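Local coordinates for alpha-1,6-mannanase (Bacteroides thetaiotaomicron, PDB 4V1S), which probably hydrolyses alpha-1,6-mannosidic linkages of mannan polysaccharides, as a glycoside hydrolase of family GH76, at residues 193-205 / 239-253. Residues are numbered along the deposited sequence; the frame is centred on the assembly and turned at random.
Sequences FVSLPVQKNTICS and LLDKSDNLLWDAKMV. With GOL (glycerol), chain C.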
ATOM      1  N   PHE A 193       9.138 -18.574  -9.292  1.00 20.79           N
ATOM      2  CA  PHE A 193       9.117 -17.951 -10.613  1.00 20.61           C
ATOM      3  C   PHE A 193       8.659 -18.971 -11.636  1.00 22.95           C
ATOM      4  O   PHE A 193       9.134 -20.105 -11.644  1.00 24.96           O
ATOM      5  CB  PHE A 193      10.485 -17.400 -11.003  1.00 22.39           C
ATOM      6  CG  PHE A 193      10.828 -16.093 -10.340  1.00 20.37           C
ATOM      7  CD1 PHE A 193      10.334 -14.892 -10.831  1.00 24.67           C
ATOM      8  CD2 PHE A 193      11.645 -16.063  -9.214  1.00 19.08           C
ATOM      9  CE1 PHE A 193      10.649 -13.684 -10.223  1.00 22.45           C
ATOM     10  CE2 PHE A 193      11.968 -14.859  -8.614  1.00 21.50           C
ATOM     11  CZ  PHE A 193      11.461 -13.656  -9.127  1.00 17.75           C
ATOM     12  N   VAL A 194       7.724 -18.570 -12.486  1.00 25.68           N
ATOM     13  CA  VAL A 194       7.297 -19.433 -13.579  1.00 28.63           C
ATOM     14  C   VAL A 194       7.478 -18.673 -14.891  1.00 31.45           C
ATOM     15  O   VAL A 194       8.500 -18.834 -15.564  1.00 39.10           O
ATOM     16  CB  VAL A 194       5.865 -19.957 -13.384  1.00 31.17           C
ATOM     17  CG1 VAL A 194       5.438 -20.814 -14.578  1.00 37.38           C
ATOM     18  CG2 VAL A 194       5.786 -20.767 -12.107  1.00 34.09           C
ATOM     19  N   SER A 195       6.529 -17.810 -15.226  1.00 31.38           N
ATOM     20  CA  SER A 195       6.586 -17.102 -16.502  1.00 39.10           C
ATOM     21  C   SER A 195       7.493 -15.865 -16.458  1.00 35.67           C
ATOM     22  O   SER A 195       8.057 -15.484 -17.467  1.00 37.10           O
ATOM     23  CB  SER A 195       5.176 -16.724 -16.971  1.00 40.12           C
ATOM     24  OG  SER A 195       4.509 -15.952 -15.984  1.00 59.87           O
ATOM     25  N   LEU A 196       7.636 -15.240 -15.294  1.00 27.50           N
ATOM     26  CA  LEU A 196       8.467 -14.042 -15.193  1.00 23.17           C
ATOM     27  C   LEU A 196       9.919 -14.397 -15.045  1.00 25.22           C
ATOM     28  O   LEU A 196      10.260 -15.324 -14.299  1.00 24.82           O
ATOM     29  CB  LEU A 196       8.094 -13.213 -13.972  1.00 26.28           C
ATOM     30  CG  LEU A 196       6.774 -12.461 -14.042  1.00 33.16           C
ATOM     31  CD1 LEU A 196       6.579 -11.744 -12.717  1.00 36.87           C
ATOM     32  CD2 LEU A 196       6.727 -11.465 -15.200  1.00 37.73           C
ATOM     33  N   PRO A 197      10.792 -13.626 -15.705  1.00 24.97           N
ATOM     34  CA  PRO A 197      12.209 -13.873 -15.451  1.00 26.61           C
ATOM     35  C   PRO A 197      12.578 -13.558 -13.994  1.00 20.90           C
ATOM     36  O   PRO A 197      11.990 -12.658 -13.380  1.00 24.20           O
ATOM     37  CB  PRO A 197      12.929 -12.928 -16.429  1.00 31.29           C
ATOM     38  CG  PRO A 197      11.917 -11.929 -16.860  1.00 35.48           C
ATOM     39  CD  PRO A 197      10.555 -12.487 -16.615  1.00 28.12           C
ATOM     40  N   VAL A 198      13.539 -14.298 -13.461  1.00 20.53           N
ATOM     41  CA  VAL A 198      13.972 -14.103 -12.082  1.00 19.67           C
ATOM     42  C   VAL A 198      14.493 -12.658 -11.947  1.00 19.21           C
ATOM     43  O   VAL A 198      15.338 -12.198 -12.713  1.00 20.46           O
ATOM     44  CB  VAL A 198      15.048 -15.123 -11.656  1.00 20.85           C
ATOM     45  CG1 VAL A 198      15.501 -14.880 -10.218  1.00 22.42           C
ATOM     46  CG2 VAL A 198      14.525 -16.543 -11.785  1.00 22.74           C
ATOM     47  N   GLN A 199      13.996 -11.957 -10.938  1.00 17.87           N
ATOM     48  CA  GLN A 199      14.266 -10.535 -10.797  1.00 16.19           C
ATOM     49  C   GLN A 199      14.064 -10.092  -9.365  1.00 15.21           C
ATOM     50  O   GLN A 199      13.347 -10.748  -8.593  1.00 17.16           O
ATOM     51  CB  GLN A 199      13.367  -9.730 -11.745  1.00 17.84           C
ATOM     52  CG  GLN A 199      11.880  -9.960 -11.517  1.00 19.25           C
ATOM     53  CD  GLN A 199      11.038  -9.362 -12.603  1.00 21.09           C
ATOM     54  OE1 GLN A 199      10.863  -9.948 -13.695  1.00 28.89           O
ATOM     55  NE2 GLN A 199      10.518  -8.184 -12.334  1.00 17.39           N
ATOM     56  N   LYS A 200      14.709  -8.974  -9.036  1.00 13.86           N
ATOM     57  CA  LYS A 200      14.562  -8.298  -7.749  1.00 12.46           C
ATOM     58  C   LYS A 200      13.990  -6.912  -7.997  1.00 12.87           C
ATOM     59  O   LYS A 200      14.349  -6.239  -8.951  1.00 16.48           O
ATOM     60  CB  LYS A 200      15.897  -8.245  -6.979  1.00 14.27           C
ATOM     61  CG  LYS A 200      16.385  -9.633  -6.611  1.00 14.97           C
ATOM     62  CD  LYS A 200      17.555  -9.586  -5.662  1.00 14.73           C
ATOM     63  CE  LYS A 200      17.833 -10.958  -5.049  1.00 13.90           C
ATOM     64  NZ  LYS A 200      18.805 -10.859  -3.917  1.00 15.13           N
ATOM     65  N   ASN A 201      13.077  -6.504  -7.129  1.00 11.55           N
ATOM     66  CA  ASN A 201      12.096  -5.456  -7.451  1.00 13.19           C
ATOM     67  C   ASN A 201      12.049  -4.355  -6.389  1.00 11.60           C
ATOM     68  O   ASN A 201      12.113  -4.614  -5.182  1.00 11.17           O
ATOM     69  CB  ASN A 201      10.688  -6.088  -7.616  1.00 13.74           C
ATOM     70  CG  ASN A 201      10.637  -7.071  -8.761  1.00 14.36           C
ATOM     71  OD1 ASN A 201       9.937  -6.855  -9.770  1.00 19.33           O
ATOM     72  ND2 ASN A 201      11.407  -8.134  -8.639  1.00 13.58           N
ATOM     73  N   THR A 202      11.974  -3.119  -6.864  1.00 10.61           N
ATOM     74  CA  THR A 202      11.892  -1.987  -5.998  1.00 11.46           C
ATOM     75  C   THR A 202      10.738  -2.125  -5.015  1.00 11.42           C
ATOM     76  O   THR A 202      10.916  -1.830  -3.845  1.00 12.05           O
ATOM     77  CB  THR A 202      11.734  -0.696  -6.810  1.00 13.68           C
ATOM     78  OG1 THR A 202      12.849  -0.575  -7.694  1.00 14.81           O
ATOM     79  CG2 THR A 202      11.659   0.500  -5.880  1.00 13.38           C
ATOM     80  N   ILE A 203       9.588  -2.595  -5.476  1.00 11.04           N
ATOM     81  CA  ILE A 203       8.430  -2.646  -4.581  1.00 10.52           C
ATOM     82  C   ILE A 203       8.721  -3.579  -3.406  1.00 11.16           C
ATOM     83  O   ILE A 203       8.327  -3.283  -2.278  1.00 11.35           O
ATOM     84  CB  ILE A 203       7.103  -2.993  -5.284  1.00 11.30           C
ATOM     85  CG1 ILE A 203       5.918  -2.840  -4.309  1.00 11.04           C
ATOM     86  CG2 ILE A 203       7.134  -4.377  -5.917  1.00 12.30           C
ATOM     87  CD1 ILE A 203       5.740  -1.432  -3.761  1.00 12.31           C
ATOM     88  N   CYS A 204       9.413  -4.688  -3.665  1.00 10.42           N
ATOM     89  CA  CYS A 204       9.803  -5.580  -2.589  1.00 10.16           C
ATOM     90  C   CYS A 204      10.745  -4.909  -1.583  1.00 10.89           C
ATOM     91  O   CYS A 204      10.519  -5.039  -0.390  1.00 11.29           O
ATOM     92  CB  CYS A 204      10.429  -6.848  -3.150  1.00 12.86           C
ATOM     93  SG  CYS A 204       9.333  -7.731  -4.257  1.00 13.57           S
ATOM     94  N   SER A 205      11.767  -4.182  -2.061  1.00 10.15           N
ATOM     95  CA  SER A 205      12.576  -3.361  -1.169  1.00 12.01           C
ATOM     96  C   SER A 205      11.712  -2.433  -0.332  1.00 12.71           C
ATOM     97  O   SER A 205      11.840  -2.368   0.888  1.00 11.69           O
ATOM     98  CB  SER A 205      13.562  -2.490  -1.943  1.00 12.89           C
ATOM     99  OG  SER A 205      14.626  -3.253  -2.503  1.00 13.76           O
ATOM    100  N   LEU A 239      18.598   0.841  -8.103  1.00 15.24           N
ATOM    101  CA  LEU A 239      17.315   1.129  -8.710  1.00 14.52           C
ATOM    102  C   LEU A 239      16.850   2.584  -8.646  1.00 15.79           C
ATOM    103  O   LEU A 239      15.758   2.899  -9.115  1.00 16.94           O
ATOM    104  CB  LEU A 239      16.237   0.196  -8.151  1.00 15.70           C
ATOM    105  CG  LEU A 239      16.447  -1.274  -8.516  1.00 16.05           C
ATOM    106  CD1 LEU A 239      15.654  -2.207  -7.613  1.00 18.29           C
ATOM    107  CD2 LEU A 239      16.105  -1.492  -9.997  1.00 17.00           C
ATOM    108  N   LEU A 240      17.675   3.462  -8.092  1.00 16.79           N
ATOM    109  CA  LEU A 240      17.359   4.894  -8.052  1.00 16.63           C
ATOM    110  C   LEU A 240      18.001   5.599  -9.232  1.00 17.26           C
ATOM    111  O   LEU A 240      19.207   5.476  -9.447  1.00 18.78           O
ATOM    112  CB  LEU A 240      17.836   5.512  -6.753  1.00 18.25           C
ATOM    113  CG  LEU A 240      17.624   7.024  -6.550  1.00 19.15           C
ATOM    114  CD1 LEU A 240      16.155   7.335  -6.417  1.00 18.55           C
ATOM    115  CD2 LEU A 240      18.358   7.491  -5.314  1.00 20.62           C
ATOM    116  N   ASP A 241      17.188   6.336  -9.979  1.00 16.97           N
ATOM    117  CA  ASP A 241      17.668   7.144 -11.078  1.00 18.14           C
ATOM    118  C   ASP A 241      18.120   8.483 -10.504  1.00 18.84           C
ATOM    119  O   ASP A 241      17.302   9.288 -10.066  1.00 18.08           O
ATOM    120  CB  ASP A 241      16.541   7.349 -12.092  1.00 17.93           C
ATOM    121  CG  ASP A 241      17.002   8.060 -13.362  1.00 18.36           C
ATOM    122  OD1 ASP A 241      18.088   8.692 -13.344  1.00 21.86           O
ATOM    123  OD2 ASP A 241      16.262   7.990 -14.374  1.00 18.48           O
ATOM    124  N   LYS A 242      19.427   8.716 -10.508  1.00 18.95           N
ATOM    125  CA  LYS A 242      19.987   9.941  -9.949  1.00 21.91           C
ATOM    126  C   LYS A 242      19.575  11.193 -10.714  1.00 22.21           C
ATOM    127  O   LYS A 242      19.644  12.285 -10.166  1.00 26.14           O
ATOM    128  CB  LYS A 242      21.520   9.854  -9.918  1.00 26.64           C
ATOM    129  N   SER A 243      19.159  11.049 -11.972  1.00 20.50           N
ATOM    130  CA  SER A 243      18.800  12.221 -12.787  1.00 21.93           C
ATOM    131  C   SER A 243      17.474  12.868 -12.361  1.00 20.49           C
ATOM    132  O   SER A 243      17.280  14.069 -12.575  1.00 25.04           O
ATOM    133  CB  SER A 243      18.750  11.865 -14.270  1.00 26.52           C
ATOM    134  OG  SER A 243      17.596  11.106 -14.608  1.00 26.90           O
ATOM    135  N   ASP A 244      16.561  12.084 -11.780  1.00 17.47           N
ATOM    136  CA  ASP A 244      15.275  12.644 -11.326  1.00 17.84           C
ATOM    137  C   ASP A 244      14.809  12.151  -9.966  1.00 17.37           C
ATOM    138  O   ASP A 244      13.732  12.523  -9.516  1.00 18.58           O
ATOM    139  CB  ASP A 244      14.177  12.418 -12.363  1.00 19.63           C
ATOM    140  CG  ASP A 244      13.871  10.951 -12.593  1.00 16.80           C
ATOM    141  OD1 ASP A 244      14.496  10.071 -11.940  1.00 16.90           O
ATOM    142  OD2 ASP A 244      13.023  10.676 -13.467  1.00 19.79           O
ATOM    143  N   ASN A 245      15.635  11.342  -9.296  1.00 17.71           N
ATOM    144  CA  ASN A 245      15.314  10.789  -7.987  1.00 15.71           C
ATOM    145  C   ASN A 245      14.067   9.922  -7.974  1.00 14.00           C
ATOM    146  O   ASN A 245      13.469   9.709  -6.933  1.00 16.27           O
ATOM    147  CB  ASN A 245      15.253  11.870  -6.920  1.00 18.25           C
ATOM    148  CG  ASN A 245      16.632  12.337  -6.534  1.00 19.14           C
ATOM    149  OD1 ASN A 245      17.397  11.584  -5.924  1.00 21.27           O
ATOM    150  ND2 ASN A 245      16.982  13.552  -6.934  1.00 24.31           N
ATOM    151  N   LEU A 246      13.725   9.385  -9.135  1.00 13.96           N
ATOM    152  CA  LEU A 246      12.653   8.399  -9.217  1.00 13.43           C
ATOM    153  C   LEU A 246      13.235   6.994  -9.278  1.00 12.66           C
ATOM    154  O   LEU A 246      14.432   6.813  -9.475  1.00 15.85           O
ATOM    155  CB  LEU A 246      11.745   8.676 -10.409  1.00 14.31           C
ATOM    156  CG  LEU A 246      10.992  10.009 -10.290  1.00 14.26           C
ATOM    157  CD1 LEU A 246      10.066  10.210 -11.477  1.00 15.44           C
ATOM    158  CD2 LEU A 246      10.230  10.144  -8.974  1.00 15.79           C
ATOM    159  N   LEU A 247      12.369   6.014  -9.062  1.00 12.40           N
ATOM    160  CA  LEU A 247      12.795   4.617  -8.931  1.00 14.83           C
ATOM    161  C   LEU A 247      12.459   3.815 -10.172  1.00 13.79           C
ATOM    162  O   LEU A 247      11.318   3.834 -10.652  1.00 13.97           O
ATOM    163  CB  LEU A 247      12.102   3.945  -7.731  1.00 14.54           C
ATOM    164  CG  LEU A 247      12.587   4.224  -6.304  1.00 14.82           C
ATOM    165  CD1 LEU A 247      14.000   3.703  -6.042  1.00 14.91           C
ATOM    166  CD2 LEU A 247      12.492   5.696  -5.935  1.00 17.03           C
ATOM    167  N   TRP A 248      13.459   3.088 -10.665  1.00 14.79           N
ATOM    168  CA  TRP A 248      13.234   2.074 -11.681  1.00 14.85           C
ATOM    169  C   TRP A 248      12.469   0.900 -11.050  1.00 13.19           C
ATOM    170  O   TRP A 248      12.270   0.856  -9.850  1.00 14.91           O
ATOM    171  CB  TRP A 248      14.567   1.620 -12.298  1.00 15.13           C
ATOM    172  CG  TRP A 248      15.263   2.729 -13.043  1.00 15.28           C
ATOM    173  CD1 TRP A 248      14.693   3.588 -13.926  1.00 16.70           C
ATOM    174  CD2 TRP A 248      16.655   3.089 -12.980  1.00 18.09           C
ATOM    175  NE1 TRP A 248      15.632   4.465 -14.417  1.00 16.80           N
ATOM    176  CE2 TRP A 248      16.838   4.190 -13.837  1.00 16.40           C
ATOM    177  CE3 TRP A 248      17.757   2.602 -12.268  1.00 20.61           C
ATOM    178  CZ2 TRP A 248      18.097   4.796 -14.034  1.00 18.66           C
ATOM    179  CZ3 TRP A 248      18.988   3.205 -12.440  1.00 21.07           C
ATOM    180  CH2 TRP A 248      19.152   4.299 -13.308  1.00 22.27           C
ATOM    181  N   ASP A 249      12.010  -0.026 -11.876  1.00 12.29           N
ATOM    182  CA  ASP A 249      11.108  -1.088 -11.420  1.00 13.22           C
ATOM    183  C   ASP A 249      11.799  -2.326 -10.851  1.00 14.18           C
ATOM    184  O   ASP A 249      11.401  -2.832  -9.810  1.00 14.71           O
ATOM    185  CB  ASP A 249      10.163  -1.538 -12.539  1.00 15.72           C
ATOM    186  CG  ASP A 249       9.000  -2.348 -12.007  1.00 14.53           C
ATOM    187  OD1 ASP A 249       8.267  -1.799 -11.198  1.00 14.40           O
ATOM    188  OD2 ASP A 249       8.821  -3.515 -12.399  1.00 19.06           O
ATOM    189  N   ALA A 250      12.833  -2.816 -11.531  1.00 13.61           N
ATOM    190  CA  ALA A 250      13.391  -4.118 -11.184  1.00 14.99           C
ATOM    191  C   ALA A 250      14.736  -4.309 -11.852  1.00 15.05           C
ATOM    192  O   ALA A 250      15.062  -3.617 -12.816  1.00 16.82           O
ATOM    193  CB  ALA A 250      12.448  -5.221 -11.612  1.00 16.17           C
ATOM    194  N   LYS A 251      15.502  -5.247 -11.314  1.00 14.71           N
ATOM    195  CA  LYS A 251      16.788  -5.641 -11.879  1.00 16.37           C
ATOM    196  C   LYS A 251      16.746  -7.153 -12.126  1.00 15.71           C
ATOM    197  O   LYS A 251      16.378  -7.922 -11.246  1.00 16.68           O
ATOM    198  CB  LYS A 251      17.932  -5.256 -10.952  1.00 17.02           C
ATOM    199  CG  LYS A 251      19.311  -5.435 -11.545  1.00 19.14           C
ATOM    200  CD  LYS A 251      20.326  -4.751 -10.658  1.00 23.16           C
ATOM    201  CE  LYS A 251      21.752  -4.957 -11.100  1.00 30.07           C
ATOM    202  NZ  LYS A 251      22.152  -3.849 -11.976  1.00 37.37           N
ATOM    203  N   MET A 252      17.097  -7.544 -13.354  1.00 17.35           N
ATOM    204  CA  MET A 252      17.046  -8.943 -13.788  1.00 18.86           C
ATOM    205  C   MET A 252      18.254  -9.701 -13.271  1.00 16.47           C
ATOM    206  O   MET A 252      19.382  -9.229 -13.342  1.00 20.01           O
ATOM    207  CB  MET A 252      17.021  -9.047 -15.312  1.00 22.24           C
ATOM    208  CG  MET A 252      15.876  -8.308 -15.985  1.00 24.87           C
ATOM    209  SD  MET A 252      14.246  -8.867 -15.439  1.00 25.26           S
ATOM    210  CE  MET A 252      13.644  -7.406 -14.611  1.00 23.06           C
ATOM    211  N   VAL A 253      18.011 -10.881 -12.731  1.00 17.40           N
ATOM    212  CA  VAL A 253      19.096 -11.669 -12.157  1.00 19.32           C
ATOM    213  C   VAL A 253      20.053 -12.226 -13.216  1.00 20.90           C
ATOM    214  O   VAL A 253      21.262 -12.282 -12.989  1.00 26.77           O
ATOM    215  CB  VAL A 253      18.521 -12.785 -11.268  1.00 21.14           C
ATOM    216  CG1 VAL A 253      19.556 -13.855 -10.960  1.00 21.58           C
ATOM    217  CG2 VAL A 253      17.964 -12.181  -9.989  1.00 20.03           C
TER
HETATM  218  C1  GOL C 400       6.259  -6.480 -10.723  0.50 28.23           C
HETATM  219  O1  GOL C 400       4.870  -6.591 -11.054  0.50 31.61           O
HETATM  220  C2  GOL C 400       6.536  -5.136 -10.051  0.50 27.56           C
HETATM  221  O2  GOL C 400       7.948  -4.901 -10.046  0.50 23.48           O
HETATM  222  C3  GOL C 400       5.796  -4.023 -10.796  0.50 24.50           C
HETATM  223  O3  GOL C 400       6.025  -2.739 -10.194  0.50 21.54           O
HETATM  224  O   HOH W   1       9.699  -5.784 -13.795  1.00 30.29           O
HETATM  225  O   HOH W   2       8.983  -2.923  -8.356  1.00 13.56           O
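Strands 199-201 and 250-252 run antiparallel, their axes 4.6 Å apart, and form part of a small sheet joined to the helical (alpha/alpha) toroid of the GH76 fold; helix 202-219 starts directly from the first strand. Lys200 and Lys251 are the hydrogen-bonded pair, with Lys200 N to Lys251 O at 3.0 Å and Lys251 N to Lys200 O at 2.8 Å; beyond them Val253 N binds Val198 O and Thr202 N binds Asp249 O. The two lysine side chains share one face of the sheet and their ends lead away, Lys200 to a salt bridge with Asp180, Lys251 to a polar contact with Gly256. On the opposite face, with Asn201 and Ala250, Gln199 and Met252 lie side by side. The methionine bends at chi2 (-59°) and again at chi3 (114°), which lays its methyl CE 3.7 Å from Gln199 CB, near the amide as well. Gln199 NE2 donates to Asn201 OD1 (2.9 Å) on its own strand and, through a water, reaches Asp249 OD2 in the classic bulge that Asp249 and Ala250 form opposite Asn259. Ala250 CB packs against Asn201 OD1 and Gln199 NE2. A glycerol, probably from the crystallisation liquor, sits beside Asn201 and Asp249 and also bonds Tyr265; its O3 donates to Asp249 OD1 at 2.6 Å. At the helix start, Thr202 turns CG2 anti to its backbone nitrogen and against Leu247, while OG1, passing Leu239 CD1, donates to Trp248 O at 2.7 Å from 34° outside the carbonyl plane.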